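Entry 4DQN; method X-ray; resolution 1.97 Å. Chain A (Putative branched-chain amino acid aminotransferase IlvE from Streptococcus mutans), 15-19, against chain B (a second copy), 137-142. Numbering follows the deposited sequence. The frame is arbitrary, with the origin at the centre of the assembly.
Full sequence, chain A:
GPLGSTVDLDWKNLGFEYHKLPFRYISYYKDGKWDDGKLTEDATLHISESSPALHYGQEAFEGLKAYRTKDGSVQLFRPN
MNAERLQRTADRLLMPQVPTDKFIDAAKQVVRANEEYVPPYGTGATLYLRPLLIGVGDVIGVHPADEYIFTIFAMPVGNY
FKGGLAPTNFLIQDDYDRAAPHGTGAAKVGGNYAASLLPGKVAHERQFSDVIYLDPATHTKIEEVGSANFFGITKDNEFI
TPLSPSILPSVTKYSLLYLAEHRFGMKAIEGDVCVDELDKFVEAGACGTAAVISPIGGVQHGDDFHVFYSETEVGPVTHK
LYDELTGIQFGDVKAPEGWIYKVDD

Chain A 15-19: GFEYH
Chain B 137-142: GDVIGV

Contact between two copies of the putative branched-chain amino acid aminotransferase IlvE: chain A residues 15-19 against chain B residues 137-142, both without regular helix or strand. The touching parts run nearly antiparallel, 160° apart, with Tyr18(A) CA 5.2 Å from Ile140(B) CA; 292 Å² is buried, both sides summed. Tyr18(A) (82 Å²) and Ile140(B) (75 Å²) have the most area covered, then Phe16(A) (50 Å²). Phe16(A), Glu17(A) and Tyr18(A) are extended (phi/psi -126/99, -157/166, -69/139), and their CB atoms point sideways, away (Glu17(A) chi1 p, chi2 t, chi3 166°) and toward chain B. Asp138(B) (-106/114) and Val139(B) (-143/120, chi1 t, CB away) are also extended, but Ile140(B) turns to -103/-46 before Gly141(B) resumes at -78/138. Ile140(B), chi1 -87° and chi2 -64° (both m), points toward chain A and packs aliphatic carbon against two aromatic residues in apolar contacts: CG2 lies 3.5 Å from Phe16(A) CE1, and CG1, near the tyrosine ring edge, 4.0 Å from Tyr18(A) CB. Its CB is 3.8 Å from Tyr18(A) N. Tyr18(A), chi1 180° (t) and chi2 75°, extends its ring past Asp138(B) (chi1 m, chi2 -24°), CD2 3.5 Å from Asp138(B) CB. In Phe16(A), chi1 -167° (t) and chi2 -95° bring the ring nearer; Gly141(B) CA sits at its edge, 4.1 Å from Phe16(A) CD1. No direct hydrogen bond crosses; water joins the polar groups instead. One water accepts from Tyr18(A) N (2.9 Å) and Ile140(B) N (3.1 Å), linking the backbones at the closest CA register. A second donates to Tyr18(A) OH (3.0 Å) and, weakly, Asp138(B) OD1 (3.4 Å). Beyond the contact lie Gly137(B) (72/-164), Val142(B) (-52/121, chi1 p), Gly15(A) (-106/-131) and His19(A) (-130/143, chi1 m, chi2 -111°).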

# COMPACT_ATOMS: atom_id res chain seq x y z
N GLY A 15 -12.53 -23.36 5.05
CA GLY A 15 -12.32 -22.69 3.79
C GLY A 15 -10.92 -22.16 3.88
O GLY A 15 -9.98 -22.87 4.28
N PHE A 16 -10.79 -20.89 3.55
CA PHE A 16 -9.54 -20.19 3.68
C PHE A 16 -9.87 -18.95 4.51
O PHE A 16 -10.41 -17.98 3.98
CB PHE A 16 -9.03 -19.80 2.30
CG PHE A 16 -7.60 -19.34 2.27
CD1 PHE A 16 -7.29 -17.98 2.34
CD2 PHE A 16 -6.56 -20.26 2.16
CE1 PHE A 16 -5.98 -17.54 2.32
CE2 PHE A 16 -5.23 -19.83 2.13
CZ PHE A 16 -4.94 -18.46 2.21
N GLU A 17 -9.59 -19.01 5.80
CA GLU A 17 -9.88 -17.88 6.69
C GLU A 17 -9.00 -17.92 7.93
O GLU A 17 -8.36 -18.93 8.22
CB GLU A 17 -11.35 -17.89 7.10
CG GLU A 17 -11.69 -18.97 8.10
CD GLU A 17 -13.17 -18.99 8.44
OE1 GLU A 17 -13.62 -20.00 9.04
OE2 GLU A 17 -13.88 -18.01 8.12
N TYR A 18 -8.96 -16.82 8.67
CA TYR A 18 -8.15 -16.72 9.87
C TYR A 18 -8.69 -17.62 10.97
O TYR A 18 -9.90 -17.70 11.17
CB TYR A 18 -8.14 -15.28 10.39
CG TYR A 18 -7.31 -15.12 11.66
CD1 TYR A 18 -5.91 -15.11 11.59
CD2 TYR A 18 -7.91 -15.00 12.91
CE1 TYR A 18 -5.14 -14.97 12.75
CE2 TYR A 18 -7.15 -14.87 14.07
CZ TYR A 18 -5.76 -14.85 13.98
OH TYR A 18 -5.00 -14.73 15.13
N HIS A 19 -7.78 -18.29 11.67
CA HIS A 19 -8.06 -18.95 12.94
C HIS A 19 -6.97 -18.49 13.89
O HIS A 19 -5.82 -18.33 13.48
CB HIS A 19 -7.98 -20.48 12.81
CG HIS A 19 -8.91 -21.05 11.79
ND1 HIS A 19 -10.00 -21.83 12.12
CD2 HIS A 19 -8.91 -20.95 10.44
CE1 HIS A 19 -10.63 -22.18 11.02
NE2 HIS A 19 -10.00 -21.66 9.98
N GLY B 137 -9.15 -6.18 13.01
CA GLY B 137 -9.84 -7.46 13.14
C GLY B 137 -9.18 -8.54 12.29
O GLY B 137 -8.04 -8.38 11.85
N ASP B 138 -9.89 -9.64 12.06
CA ASP B 138 -9.27 -10.83 11.47
C ASP B 138 -9.64 -11.07 10.00
O ASP B 138 -10.80 -11.36 9.70
CB ASP B 138 -9.66 -12.06 12.29
CG ASP B 138 -9.38 -11.89 13.76
OD1 ASP B 138 -8.51 -11.07 14.11
OD2 ASP B 138 -10.02 -12.60 14.58
N VAL B 139 -8.68 -10.96 9.09
CA VAL B 139 -8.95 -11.27 7.69
C VAL B 139 -7.74 -11.94 7.06
O VAL B 139 -6.65 -11.36 7.01
CB VAL B 139 -9.28 -10.02 6.85
CG1 VAL B 139 -9.37 -10.39 5.37
CG2 VAL B 139 -10.57 -9.38 7.31
N ILE B 140 -7.91 -13.16 6.57
CA ILE B 140 -6.79 -13.78 5.86
C ILE B 140 -6.90 -13.81 4.31
O ILE B 140 -5.93 -13.47 3.63
CB ILE B 140 -6.36 -15.13 6.49
CG1 ILE B 140 -5.34 -14.85 7.61
CG2 ILE B 140 -5.68 -16.03 5.46
CD1 ILE B 140 -4.03 -14.22 7.10
N GLY B 141 -8.03 -14.16 3.73
CA GLY B 141 -8.15 -13.98 2.28
C GLY B 141 -8.43 -12.51 1.95
O GLY B 141 -9.24 -11.89 2.63
N VAL B 142 -7.79 -11.96 0.92
CA VAL B 142 -7.91 -10.51 0.63
C VAL B 142 -9.36 -10.01 0.52
O VAL B 142 -10.14 -10.48 -0.31
CB VAL B 142 -7.07 -10.07 -0.60
CG1 VAL B 142 -7.42 -10.88 -1.84
CG2 VAL B 142 -7.25 -8.58 -0.85
O HOH W 1 -10.51 -14.64 7.49
O HOH W 2 -6.30 -12.30 16.37